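Local coordinates for SusD-like carbohydrate binding protein BF1063 (PDB 3I4G), which probably binds carbohydrate at the outer membrane of Bacteroides fragilis, as a member of the SusD family, at residues 212-217 with 458-463; 207-212 with 395-400; 135-140 with 164-169; 442-447 with 451-456. All coordinates share one frame; numbering follows the deposited sequence.

Interaction 1 (212-217 with 458-463); sequences KDWKSG and IMRWGI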
loop_
_atom_site.group_PDB
_atom_site.type_symbol
_atom_site.label_atom_id
_atom_site.label_comp_id
_atom_site.label_asym_id
_atom_site.label_seq_id
_atom_site.Cartn_x
_atom_site.Cartn_y
_atom_site.Cartn_z
ATOM N N LYS A 212 12.288 2.483 15.162
ATOM C CA LYS A 212 12.765 3.834 15.351
ATOM C C LYS A 212 14.314 3.825 15.434
ATOM O O LYS A 212 14.912 4.685 16.077
ATOM C CB LYS A 212 12.033 4.524 16.536
ATOM C CG LYS A 212 10.492 4.682 16.301
ATOM C CD LYS A 212 9.765 5.425 17.456
ATOM C CE LYS A 212 8.318 5.737 17.110
ATOM N NZ LYS A 212 7.449 4.534 16.926
ATOM N N ASP A 213 14.949 2.871 14.723
ATOM C CA ASP A 213 16.402 2.798 14.570
ATOM C C ASP A 213 16.655 3.532 13.259
ATOM O O ASP A 213 16.943 2.950 12.213
ATOM C CB ASP A 213 16.949 1.380 14.545
ATOM C CG ASP A 213 18.451 1.345 14.448
ATOM O OD1 ASP A 213 19.076 2.417 14.307
ATOM O OD2 ASP A 213 19.046 0.246 14.473
ATOM N N TRP A 214 16.542 4.846 13.359
ATOM C CA TRP A 214 16.644 5.692 12.189
ATOM C C TRP A 214 17.999 5.658 11.513
ATOM O O TRP A 214 18.107 5.733 10.287
ATOM C CB TRP A 214 16.263 7.125 12.581
ATOM C CG TRP A 214 14.915 7.242 13.244
ATOM C CD1 TRP A 214 14.681 7.550 14.550
ATOM C CD2 TRP A 214 13.628 7.080 12.635
ATOM N NE1 TRP A 214 13.347 7.613 14.772
ATOM C CE2 TRP A 214 12.671 7.328 13.629
ATOM C CE3 TRP A 214 13.189 6.805 11.334
ATOM C CZ2 TRP A 214 11.316 7.268 13.388
ATOM C CZ3 TRP A 214 11.831 6.764 11.097
ATOM C CH2 TRP A 214 10.919 7.023 12.124
ATOM N N LYS A 215 19.064 5.518 12.293
ATOM C CA LYS A 215 20.401 5.437 11.735
ATOM C C LYS A 215 20.543 4.215 10.856
ATOM O O LYS A 215 21.056 4.290 9.733
ATOM C CB LYS A 215 21.443 5.398 12.854
ATOM C CG LYS A 215 22.850 5.493 12.324
ATOM C CD LYS A 215 23.925 5.602 13.441
ATOM C CE LYS A 215 23.741 6.848 14.342
ATOM N NZ LYS A 215 23.786 8.217 13.652
ATOM N N SER A 216 20.067 3.072 11.335
ATOM C CA SER A 216 20.161 1.838 10.535
ATOM C C SER A 216 19.239 1.899 9.324
ATOM O O SER A 216 19.567 1.370 8.255
ATOM C CB SER A 216 19.838 0.604 11.376
ATOM O OG SER A 216 20.808 0.411 12.394
ATOM N N GLY A 217 18.081 2.555 9.464
ATOM C CA GLY A 217 17.161 2.671 8.347
ATOM C C GLY A 217 17.766 3.538 7.271
ATOM O O GLY A 217 17.658 3.213 6.093
ATOM N N ILE A 458 0.614 6.133 9.076
ATOM C CA ILE A 458 -0.041 6.878 10.148
ATOM C C ILE A 458 -0.025 6.056 11.459
ATOM O O ILE A 458 0.060 6.620 12.555
ATOM C CB ILE A 458 -1.437 7.386 9.795
ATOM C CG1 ILE A 458 -2.384 6.232 9.502
ATOM C CG2 ILE A 458 -1.352 8.334 8.599
ATOM C CD1 ILE A 458 -3.832 6.703 9.130
HETATM N N MSE A 459 -0.003 4.746 11.343
HETATM C CA MSE A 459 0.177 3.881 12.510
HETATM C C MSE A 459 1.567 4.004 13.118
HETATM O O MSE A 459 1.688 4.293 14.312
HETATM C CB MSE A 459 -0.126 2.444 12.094
HETATM C CG MSE A 459 -1.627 2.156 11.792
HETATM SE SE MSE A 459 -2.753 1.925 13.312
HETATM C CE MSE A 459 -2.373 0.015 13.559
ATOM N N ARG A 460 2.620 3.843 12.315
ATOM C CA ARG A 460 4.005 3.895 12.854
ATOM C C ARG A 460 4.330 5.289 13.369
ATOM O O ARG A 460 5.080 5.442 14.359
ATOM C CB ARG A 460 5.070 3.446 11.839
ATOM C CG ARG A 460 5.327 4.400 10.703
ATOM C CD ARG A 460 6.139 3.768 9.622
ATOM N NE ARG A 460 6.294 4.653 8.476
ATOM C CZ ARG A 460 7.247 5.576 8.333
ATOM N NH1 ARG A 460 8.149 5.808 9.271
ATOM N NH2 ARG A 460 7.268 6.298 7.213
ATOM N N TRP A 461 3.811 6.340 12.734
ATOM C CA TRP A 461 4.050 7.699 13.183
ATOM C C TRP A 461 3.283 8.062 14.446
ATOM O O TRP A 461 3.540 9.070 15.074
ATOM C CB TRP A 461 3.672 8.714 12.093
ATOM C CG TRP A 461 4.553 8.710 10.887
ATOM C CD1 TRP A 461 5.888 8.422 10.839
ATOM C CD2 TRP A 461 4.177 9.115 9.561
ATOM N NE1 TRP A 461 6.343 8.589 9.554
ATOM C CE2 TRP A 461 5.323 9.025 8.759
ATOM C CE3 TRP A 461 2.985 9.556 8.982
ATOM C CZ2 TRP A 461 5.308 9.315 7.401
ATOM C CZ3 TRP A 461 2.963 9.843 7.622
ATOM C CH2 TRP A 461 4.122 9.728 6.858
ATOM N N GLY A 462 2.285 7.283 14.818
ATOM C CA GLY A 462 1.498 7.634 15.992
ATOM C C GLY A 462 0.582 8.839 15.762
ATOM O O GLY A 462 0.260 9.583 16.685
ATOM N N ILE A 463 0.171 9.029 14.508
ATOM C CA ILE A 463 -0.789 10.091 14.174
ATOM C C ILE A 463 -2.136 9.551 13.701
ATOM O O ILE A 463 -3.051 10.318 13.414
ATOM C CB ILE A 463 -0.238 11.111 13.148
ATOM C CG1 ILE A 463 -0.139 10.531 11.748
ATOM C CG2 ILE A 463 1.135 11.677 13.625
ATOM C CD1 ILE A 463 0.253 11.594 10.689
HETATM O O HOH W 1 4.938 6.227 17.246
#
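K212 and R460 mark the closest backbone approach, their CA atoms 9.1 Å apart, so the gap between these two helix termini must be spanned by long side chains. K212 ends its helix in a Schellman motif, with positive phi, and G462 does the same two residues beyond R460. The link at the surface runs through a water: K212 NZ donates to it and R460 O accepts from it, each 3.0 Å from the water oxygen. This holds for one of two deposited conformers of K212, whose chain stays extended until a bend at chi4 (65°) turns NZ toward the water. Deeper in, R460 NH1 comes to the edge of the W214 indole, 4.2 Å from CH2, with the two planes 56° apart; an edge approach at that distance is loose packing rather than a cation-pi stack. The polar end of R460 is held instead by E396 and D457, while W461 NE1 lies over one face of its guanidinium. Within the 212-217 segment, D213 is the N-cap of the next helix: its OD1 accepts from S216 N at 3.2 Å, and S216 OG donates to OD2. The short turn thus restarts a helix, 214-227, directly after helix 197-211. W214 and R460 both touch M209 of that earlier helix, and W214 also packs on helix 387-400.

Interaction 2 (207-212 with 395-400); sequences TCMLQK and LECLVE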
loop_
_atom_site.group_PDB
_atom_site.type_symbol
_atom_site.label_atom_id
_atom_site.label_comp_id
_atom_site.label_asym_id
_atom_site.label_seq_id
_atom_site.Cartn_x
_atom_site.Cartn_y
_atom_site.Cartn_z
ATOM N N THR A 207 11.694 -1.981 8.355
ATOM C CA THR A 207 11.781 -2.623 9.687
ATOM C C THR A 207 12.480 -1.684 10.650
ATOM O O THR A 207 12.023 -1.467 11.777
ATOM C CB THR A 207 12.523 -3.949 9.584
ATOM O OG1 THR A 207 11.784 -4.834 8.745
ATOM C CG2 THR A 207 12.710 -4.612 10.971
ATOM N N CYS A 208 13.584 -1.091 10.231
ATOM C CA CYS A 208 14.301 -0.181 11.103
ATOM C C CYS A 208 13.465 1.053 11.466
ATOM O O CYS A 208 13.551 1.563 12.581
ATOM C CB CYS A 208 15.616 0.263 10.468
ATOM S SG CYS A 208 16.883 -0.993 10.237
HETATM N N MSE A 209 12.666 1.569 10.540
HETATM C CA MSE A 209 11.825 2.715 10.881
HETATM C C MSE A 209 10.779 2.301 11.937
HETATM O O MSE A 209 10.424 3.091 12.797
HETATM C CB MSE A 209 11.174 3.344 9.636
HETATM C CG MSE A 209 12.179 3.959 8.635
HETATM SE SE MSE A 209 11.325 5.179 7.368
HETATM C CE MSE A 209 9.867 4.074 6.845
ATOM N N LEU A 210 10.268 1.075 11.880
ATOM C CA LEU A 210 9.342 0.615 12.913
ATOM C C LEU A 210 10.001 0.537 14.283
ATOM O O LEU A 210 9.369 0.775 15.319
ATOM C CB LEU A 210 8.768 -0.769 12.573
ATOM C CG LEU A 210 7.726 -0.866 11.509
ATOM C CD1 LEU A 210 7.350 -2.347 11.344
ATOM C CD2 LEU A 210 6.499 -0.001 11.866
ATOM N N GLN A 211 11.270 0.142 14.299
ATOM C CA GLN A 211 12.062 0.115 15.522
ATOM C C GLN A 211 12.504 1.489 16.012
ATOM O O GLN A 211 13.033 1.612 17.110
ATOM C CB GLN A 211 13.356 -0.636 15.284
ATOM C CG GLN A 211 13.236 -2.117 14.878
ATOM C CD GLN A 211 14.594 -2.704 14.625
ATOM O OE1 GLN A 211 15.306 -2.248 13.716
ATOM N NE2 GLN A 211 14.983 -3.689 15.423
ATOM N N LYS A 212 12.288 2.483 15.162
ATOM C CA LYS A 212 12.765 3.834 15.351
ATOM C C LYS A 212 14.314 3.825 15.434
ATOM O O LYS A 212 14.912 4.685 16.077
ATOM C CB LYS A 212 12.033 4.524 16.536
ATOM C CG LYS A 212 10.492 4.682 16.301
ATOM C CD LYS A 212 9.765 5.425 17.456
ATOM C CE LYS A 212 8.318 5.737 17.110
ATOM N NZ LYS A 212 7.449 4.534 16.926
ATOM N N LEU A 395 15.577 10.118 3.450
ATOM C CA LEU A 395 15.488 11.474 3.973
ATOM C C LEU A 395 14.758 11.475 5.323
ATOM O O LEU A 395 15.212 12.145 6.256
ATOM C CB LEU A 395 14.804 12.385 2.962
ATOM C CG LEU A 395 14.706 13.862 3.370
ATOM C CD1 LEU A 395 16.081 14.470 3.685
ATOM C CD2 LEU A 395 14.003 14.646 2.263
ATOM N N GLU A 396 13.642 10.770 5.451
ATOM C CA GLU A 396 12.932 10.702 6.726
ATOM C C GLU A 396 13.863 10.195 7.814
ATOM O O GLU A 396 13.903 10.744 8.913
ATOM C CB GLU A 396 11.686 9.818 6.625
ATOM C CG GLU A 396 10.953 9.626 7.943
ATOM C CD GLU A 396 9.719 8.766 7.887
ATOM O OE1 GLU A 396 9.262 8.353 6.807
ATOM O OE2 GLU A 396 9.200 8.535 9.000
ATOM N N CYS A 397 14.618 9.151 7.523
ATOM C CA CYS A 397 15.532 8.560 8.505
ATOM C C CYS A 397 16.631 9.542 8.900
ATOM O O CYS A 397 17.000 9.626 10.084
ATOM C CB CYS A 397 16.130 7.234 8.010
ATOM S SG CYS A 397 14.961 5.873 7.955
ATOM N N LEU A 398 17.197 10.261 7.939
ATOM C CA LEU A 398 18.242 11.248 8.278
ATOM C C LEU A 398 17.688 12.319 9.195
ATOM O O LEU A 398 18.345 12.715 10.170
ATOM C CB LEU A 398 18.801 11.924 7.035
ATOM C CG LEU A 398 19.608 11.071 6.071
ATOM C CD1 LEU A 398 19.949 11.961 4.836
ATOM C CD2 LEU A 398 20.879 10.510 6.703
ATOM N N VAL A 399 16.501 12.835 8.873
ATOM C CA VAL A 399 15.844 13.846 9.701
ATOM C C VAL A 399 15.608 13.331 11.122
ATOM O O VAL A 399 15.972 13.976 12.116
ATOM C CB VAL A 399 14.520 14.258 9.113
ATOM C CG1 VAL A 399 13.681 15.107 10.125
ATOM C CG2 VAL A 399 14.752 15.008 7.796
ATOM N N GLU A 400 15.114 12.116 11.243
ATOM C CA GLU A 400 14.797 11.566 12.574
ATOM C C GLU A 400 16.031 11.179 13.340
ATOM O O GLU A 400 16.020 11.167 14.587
ATOM C CB GLU A 400 13.863 10.359 12.435
ATOM C CG GLU A 400 12.507 10.655 11.885
ATOM C CD GLU A 400 11.623 11.477 12.786
ATOM O OE1 GLU A 400 11.980 11.766 13.944
ATOM O OE2 GLU A 400 10.548 11.892 12.314
#
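M209, a selenomethionine, places CG beside its backbone N (chi1 -64°) and then bends at chi3 (-48°), while C397 sets SG by a similar first torsion (chi1 -71°); with both CB atoms pointing across the gap, the two side chains meet directly. This is a helix-to-helix contact in the alpha-helical, TPR-related framework of the SusD family, joining helix 197-211 to helix 387-400. The backbones come nearest at the same pair, with CA atoms 7.3 Å apart, a spacing that small side chains such as cysteine permit. E396 flanks the pair: its extended chain, with CG opposite the backbone N, crosses M209 at about a right angle and brings OE1 to 3.8 Å from SE. That approach is a van der Waals touch, since selenium carries no hydrogen to donate; the carboxylate of E396 has its polar partners in R460 and W461 of helix 454-461. All three contact residues are buried, and W456 of that helix also packs on M209, at its CE end. M209 was deposited in two conformers, one of them described. In that conformer C397 SG stands 3.4 Å from M209 CG and 3.7 Å from SE, touching two successive atoms.

Interaction 3 (135-140 with 164-169); sequences YLASYF and ADILKW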
loop_
_atom_site.group_PDB
_atom_site.type_symbol
_atom_site.label_atom_id
_atom_site.label_comp_id
_atom_site.label_asym_id
_atom_site.label_seq_id
_atom_site.Cartn_x
_atom_site.Cartn_y
_atom_site.Cartn_z
ATOM N N TYR A 135 4.843 -7.599 8.533
ATOM C CA TYR A 135 3.467 -7.127 8.579
ATOM C C TYR A 135 2.727 -7.568 9.865
ATOM O O TYR A 135 2.027 -6.772 10.473
ATOM C CB TYR A 135 2.705 -7.556 7.326
ATOM C CG TYR A 135 3.162 -6.915 6.053
ATOM C CD1 TYR A 135 2.889 -5.580 5.805
ATOM C CD2 TYR A 135 3.818 -7.630 5.073
ATOM C CE1 TYR A 135 3.323 -4.983 4.635
ATOM C CE2 TYR A 135 4.256 -7.044 3.918
ATOM C CZ TYR A 135 4.007 -5.710 3.717
ATOM O OH TYR A 135 4.419 -5.118 2.545
ATOM N N LEU A 136 2.910 -8.809 10.307
ATOM C CA LEU A 136 2.328 -9.202 11.594
ATOM C C LEU A 136 2.774 -8.290 12.721
ATOM O O LEU A 136 1.980 -7.865 13.566
ATOM C CB LEU A 136 2.668 -10.644 11.905
ATOM C CG LEU A 136 2.028 -11.725 11.042
ATOM C CD1 LEU A 136 2.731 -13.032 11.303
ATOM C CD2 LEU A 136 0.545 -11.821 11.324
ATOM N N ALA A 137 4.068 -8.026 12.781
ATOM C CA ALA A 137 4.661 -7.153 13.798
ATOM C C ALA A 137 4.191 -5.702 13.678
ATOM O O ALA A 137 4.163 -5.003 14.676
ATOM C CB ALA A 137 6.219 -7.181 13.714
ATOM N N SER A 138 3.834 -5.263 12.471
ATOM C CA SER A 138 3.325 -3.920 12.307
ATOM C C SER A 138 1.956 -3.724 12.951
ATOM O O SER A 138 1.658 -2.636 13.469
ATOM C CB SER A 138 3.221 -3.578 10.819
ATOM O OG SER A 138 4.497 -3.512 10.186
ATOM N N TYR A 139 1.119 -4.759 12.939
ATOM C CA TYR A 139 -0.281 -4.594 13.297
ATOM C C TYR A 139 -0.715 -5.387 14.524
ATOM O O TYR A 139 -1.337 -4.818 15.429
ATOM C CB TYR A 139 -1.144 -4.934 12.068
ATOM C CG TYR A 139 -0.828 -4.053 10.855
ATOM C CD1 TYR A 139 -0.952 -2.678 10.941
ATOM C CD2 TYR A 139 -0.410 -4.590 9.666
ATOM C CE1 TYR A 139 -0.665 -1.879 9.862
ATOM C CE2 TYR A 139 -0.129 -3.802 8.565
ATOM C CZ TYR A 139 -0.277 -2.446 8.681
ATOM O OH TYR A 139 -0.039 -1.598 7.599
ATOM N N PHE A 140 -0.433 -6.695 14.560
ATOM C CA PHE A 140 -0.710 -7.486 15.757
ATOM C C PHE A 140 0.382 -7.303 16.830
ATOM O O PHE A 140 0.132 -7.472 18.019
ATOM C CB PHE A 140 -0.810 -8.965 15.405
ATOM C CG PHE A 140 -1.920 -9.326 14.460
ATOM C CD1 PHE A 140 -3.223 -9.490 14.906
ATOM C CD2 PHE A 140 -1.659 -9.555 13.122
ATOM C CE1 PHE A 140 -4.226 -9.881 14.059
ATOM C CE2 PHE A 140 -2.689 -9.929 12.264
ATOM C CZ PHE A 140 -3.958 -10.136 12.767
ATOM N N ALA A 164 9.414 -6.076 19.652
ATOM C CA ALA A 164 10.828 -5.691 19.553
ATOM C C ALA A 164 11.683 -6.865 19.134
ATOM O O ALA A 164 12.574 -6.724 18.287
ATOM C CB ALA A 164 11.329 -5.084 20.878
ATOM N N ASP A 165 11.428 -8.045 19.693
ATOM C CA ASP A 165 12.195 -9.238 19.347
ATOM C C ASP A 165 11.913 -9.709 17.918
ATOM O O ASP A 165 12.821 -10.141 17.212
ATOM C CB ASP A 165 11.917 -10.345 20.367
ATOM C CG ASP A 165 12.636 -10.124 21.677
ATOM O OD1 ASP A 165 13.574 -9.288 21.737
ATOM O OD2 ASP A 165 12.275 -10.825 22.654
ATOM N N ILE A 166 10.660 -9.594 17.468
ATOM C CA ILE A 166 10.344 -9.958 16.085
ATOM C C ILE A 166 11.065 -9.013 15.110
ATOM O O ILE A 166 11.638 -9.455 14.103
ATOM C CB ILE A 166 8.855 -9.934 15.820
ATOM C CG1 ILE A 166 8.139 -11.006 16.662
ATOM C CG2 ILE A 166 8.560 -10.175 14.339
ATOM C CD1 ILE A 166 6.654 -10.866 16.697
ATOM N N LEU A 167 11.038 -7.709 15.393
ATOM C CA LEU A 167 11.692 -6.766 14.505
ATOM C C LEU A 167 13.218 -6.994 14.464
ATOM O O LEU A 167 13.832 -6.896 13.395
ATOM C CB LEU A 167 11.350 -5.339 14.899
ATOM C CG LEU A 167 9.877 -4.959 14.710
ATOM C CD1 LEU A 167 9.638 -3.554 15.263
ATOM C CD2 LEU A 167 9.389 -5.094 13.235
ATOM N N LYS A 168 13.840 -7.315 15.596
ATOM C CA LYS A 168 15.264 -7.633 15.594
ATOM C C LYS A 168 15.548 -8.853 14.717
ATOM O O LYS A 168 16.563 -8.900 14.012
ATOM C CB LYS A 168 15.778 -7.898 17.019
ATOM C CG LYS A 168 15.876 -6.653 17.892
ATOM C CD LYS A 168 16.378 -6.988 19.323
ATOM N N TRP A 169 14.692 -9.876 14.811
ATOM C CA TRP A 169 14.824 -11.062 13.983
ATOM C C TRP A 169 14.659 -10.699 12.506
ATOM O O TRP A 169 15.405 -11.181 11.639
ATOM C CB TRP A 169 13.797 -12.126 14.461
ATOM C CG TRP A 169 13.799 -13.424 13.749
ATOM C CD1 TRP A 169 14.448 -14.541 14.099
ATOM C CD2 TRP A 169 13.010 -13.750 12.614
ATOM N NE1 TRP A 169 14.140 -15.552 13.230
ATOM C CE2 TRP A 169 13.247 -15.085 12.308
ATOM C CE3 TRP A 169 12.097 -13.035 11.841
ATOM C CZ2 TRP A 169 12.641 -15.724 11.231
ATOM C CZ3 TRP A 169 11.493 -13.660 10.764
ATOM C CH2 TRP A 169 11.767 -15.010 10.482
#
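A137 CB is the tight point of the contact, gripped by two branched side chains of the facing helix: I166 CG2 at 3.9 Å and L167 CD2 at 3.8 Å. I166 CG2 and L167 CD2 are 5.3 Å apart and subtend about 87° at the alanine carbon, so CB projects as a small knob into the notch between them. Because the knob is only a methyl, the backbones can close to 6.7 Å between the CA atoms of A137 and I166. I166 offers its CG2 branch, which lies anti to the backbone N while CG1 takes the place beside it (chi1 -64°). L167 starts from a bond that does not aim across the gap, and its CD2 end swings in to complete the notch. Segments 135-140 and 164-169, on helices 116-139 and 163-180, run in nearly opposite directions, an antiparallel helix packing in the N-terminal part of this SusD-family fold, with a connection that holds the short helix 152-155. A polar tie reinforces the closure, as Q163 NE2 bonds to A137 O. The outward side of helix 163-180 is quite different: A164, D165 and K168 are exposed there, and none of them touches the 135-140 segment.

Interaction 4 (442-447 with 451-456); sequences HERRIE and EGIRYW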
loop_
_atom_site.group_PDB
_atom_site.type_symbol
_atom_site.label_atom_id
_atom_site.label_comp_id
_atom_site.label_asym_id
_atom_site.label_seq_id
_atom_site.Cartn_x
_atom_site.Cartn_y
_atom_site.Cartn_z
ATOM N N HIS A 442 4.482 14.787 4.310
ATOM C CA HIS A 442 3.497 15.221 3.330
ATOM C C HIS A 442 3.869 14.758 1.919
ATOM O O HIS A 442 3.003 14.308 1.152
ATOM C CB HIS A 442 3.352 16.742 3.357
ATOM C CG HIS A 442 2.408 17.247 2.332
ATOM N ND1 HIS A 442 2.820 17.789 1.136
ATOM C CD2 HIS A 442 1.059 17.198 2.283
ATOM C CE1 HIS A 442 1.747 18.076 0.403
ATOM N NE2 HIS A 442 0.671 17.748 1.088
ATOM N N GLU A 443 5.143 14.864 1.532
ATOM C CA GLU A 443 5.539 14.442 0.214
ATOM C C GLU A 443 5.300 12.952 0.060
ATOM O O GLU A 443 4.873 12.501 -0.992
ATOM C CB GLU A 443 7.004 14.801 -0.055
ATOM C CG GLU A 443 7.405 14.566 -1.483
ATOM C CD GLU A 443 6.698 15.531 -2.444
ATOM O OE1 GLU A 443 6.370 16.699 -2.068
ATOM O OE2 GLU A 443 6.489 15.149 -3.605
ATOM N N ARG A 444 5.607 12.177 1.089
ATOM C CA ARG A 444 5.379 10.788 1.067
ATOM C C ARG A 444 3.883 10.488 0.868
ATOM O O ARG A 444 3.493 9.597 0.110
ATOM C CB ARG A 444 5.908 10.175 2.371
ATOM C CG ARG A 444 5.815 8.728 2.456
ATOM C CD ARG A 444 6.390 8.271 3.831
ATOM N NE ARG A 444 6.242 6.851 3.948
ATOM C CZ ARG A 444 7.160 5.946 3.687
ATOM N NH1 ARG A 444 8.401 6.275 3.311
ATOM N NH2 ARG A 444 6.809 4.695 3.811
ATOM N N ARG A 445 3.012 11.215 1.554
ATOM C CA ARG A 445 1.560 11.057 1.397
ATOM C C ARG A 445 1.149 11.252 -0.052
ATOM O O ARG A 445 0.415 10.443 -0.630
ATOM C CB ARG A 445 0.810 12.062 2.273
ATOM C CG ARG A 445 -0.662 11.865 2.219
ATOM C CD ARG A 445 -1.473 12.852 2.998
ATOM N NE ARG A 445 -2.894 12.399 3.028
ATOM C CZ ARG A 445 -3.894 13.051 3.595
ATOM N NH1 ARG A 445 -3.710 14.217 4.175
ATOM N NH2 ARG A 445 -5.105 12.531 3.546
ATOM N N ILE A 446 1.631 12.320 -0.661
ATOM C CA ILE A 446 1.268 12.603 -2.037
ATOM C C ILE A 446 1.852 11.599 -3.011
ATOM O O ILE A 446 1.161 11.009 -3.844
ATOM C CB ILE A 446 1.731 14.034 -2.428
ATOM C CG1 ILE A 446 1.037 15.101 -1.584
ATOM C CG2 ILE A 446 1.519 14.295 -3.929
ATOM C CD1 ILE A 446 -0.472 15.011 -1.528
ATOM N N GLU A 447 3.141 11.325 -2.866
ATOM C CA GLU A 447 3.808 10.424 -3.809
ATOM C C GLU A 447 3.225 9.030 -3.814
ATOM O O GLU A 447 3.052 8.435 -4.883
ATOM C CB GLU A 447 5.299 10.378 -3.495
ATOM C CG GLU A 447 6.079 9.432 -4.356
ATOM C CD GLU A 447 6.134 9.779 -5.828
ATOM O OE1 GLU A 447 5.850 10.938 -6.184
ATOM O OE2 GLU A 447 6.462 8.885 -6.627
ATOM N N GLU A 451 -1.645 3.641 -2.689
ATOM C CA GLU A 451 -0.831 2.449 -2.911
ATOM C C GLU A 451 -0.807 1.519 -1.706
ATOM O O GLU A 451 -0.111 0.511 -1.730
ATOM C CB GLU A 451 0.609 2.833 -3.284
ATOM C CG GLU A 451 0.634 3.644 -4.583
ATOM C CD GLU A 451 1.990 4.078 -5.047
ATOM O OE1 GLU A 451 2.924 3.237 -5.023
ATOM O OE2 GLU A 451 2.122 5.262 -5.456
ATOM N N GLY A 452 -1.595 1.789 -0.684
ATOM C CA GLY A 452 -1.700 0.880 0.466
ATOM C C GLY A 452 -0.650 1.039 1.538
ATOM O O GLY A 452 -0.472 0.134 2.366
ATOM N N ILE A 453 0.030 2.194 1.590
ATOM C CA ILE A 453 1.096 2.456 2.554
ATOM C C ILE A 453 0.668 3.482 3.607
ATOM O O ILE A 453 1.280 3.584 4.673
ATOM C CB ILE A 453 2.377 2.889 1.780
ATOM C CG1 ILE A 453 2.776 1.804 0.803
ATOM C CG2 ILE A 453 3.525 3.188 2.753
ATOM C CD1 ILE A 453 3.822 2.258 -0.202
ATOM N N ARG A 454 -0.381 4.247 3.325
ATOM C CA ARG A 454 -0.762 5.345 4.224
ATOM C C ARG A 454 -1.123 4.864 5.622
ATOM O O ARG A 454 -0.728 5.491 6.602
ATOM C CB ARG A 454 -1.932 6.117 3.645
ATOM C CG ARG A 454 -2.346 7.353 4.467
ATOM C CD ARG A 454 -1.307 8.416 4.591
ATOM N NE ARG A 454 -1.849 9.550 5.345
ATOM C CZ ARG A 454 -1.142 10.556 5.784
ATOM N NH1 ARG A 454 0.159 10.594 5.564
ATOM N NH2 ARG A 454 -1.721 11.534 6.441
ATOM N N TYR A 455 -1.906 3.793 5.720
ATOM C CA TYR A 455 -2.268 3.267 7.028
ATOM C C TYR A 455 -1.014 2.843 7.772
ATOM O O TYR A 455 -0.863 3.198 8.977
ATOM C CB TYR A 455 -3.270 2.128 6.860
ATOM C CG TYR A 455 -3.731 1.472 8.131
ATOM C CD1 TYR A 455 -4.511 2.138 9.063
ATOM C CD2 TYR A 455 -3.399 0.177 8.392
ATOM C CE1 TYR A 455 -4.911 1.510 10.226
ATOM C CE2 TYR A 455 -3.821 -0.468 9.516
ATOM C CZ TYR A 455 -4.593 0.197 10.435
ATOM O OH TYR A 455 -5.027 -0.447 11.571
ATOM N N TRP A 456 -0.128 2.097 7.125
ATOM C CA TRP A 456 1.121 1.700 7.773
ATOM C C TRP A 456 1.854 2.935 8.299
ATOM O O TRP A 456 2.383 2.941 9.410
ATOM C CB TRP A 456 1.965 0.910 6.767
ATOM C CG TRP A 456 3.174 0.319 7.356
ATOM C CD1 TRP A 456 3.215 -0.796 8.145
ATOM C CD2 TRP A 456 4.518 0.805 7.253
ATOM N NE1 TRP A 456 4.510 -1.030 8.567
ATOM C CE2 TRP A 456 5.336 -0.057 8.037
ATOM C CE3 TRP A 456 5.117 1.869 6.571
ATOM C CZ2 TRP A 456 6.716 0.130 8.159
ATOM C CZ3 TRP A 456 6.488 2.025 6.682
ATOM C CH2 TRP A 456 7.265 1.163 7.469
#
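The guanidinium groups of R445 and R454 lie flat on one another, their planes 1° apart and their centres separated by 4.3 Å. The stack is offset: R445 CD sits over the centre of the R454 group, 3.6 Å from its CZ, whereas R454 NH2 covers the rim of the R445 group. The two groups belong to helices 433-447 and 454-461, which form a helical hairpin closed by the short loop 448-453. Like charges in so close a stack are probably offset by the acids around them, D286 beside R445 and D61 beside R454; N62 also holds R445. In the second cluster R444 NH2 approaches the W456 ring at its edge, 3.9 Å from CZ3, and meets I453 CG2 at 3.8 Å. The extended R444 chain (chi1 -176°) is anchored beyond this contact by D457. Where the helices join, E451 is paired with K364 and R386, and Y236 bonds to the backbone oxygen of E447. E451 OE2 lies 3.4 Å from E447 O, two acceptors with no bond between them.

In the fold
Starting from the N terminus, interaction 3 closes first, a short loop between helices 116-139 and 163-180 that is complete before the other contacts begin. Interactions 2 and 1 then open in succession on helices 197-211 and 214-227, sharing K212, and their segments cross along the chain: 395-400 returns before 458-463. Each closes a long loop that brings the C-terminal half back onto these helices. Interaction 4 is a local hairpin falling wholly within the loop of interaction 1, and both use helix 454-461. Direct contacts link them further: L210 of interaction 2 packs on S138 of interaction 3, and S138 OG makes a probable hydrogen bond to W456 NE1 of interaction 4.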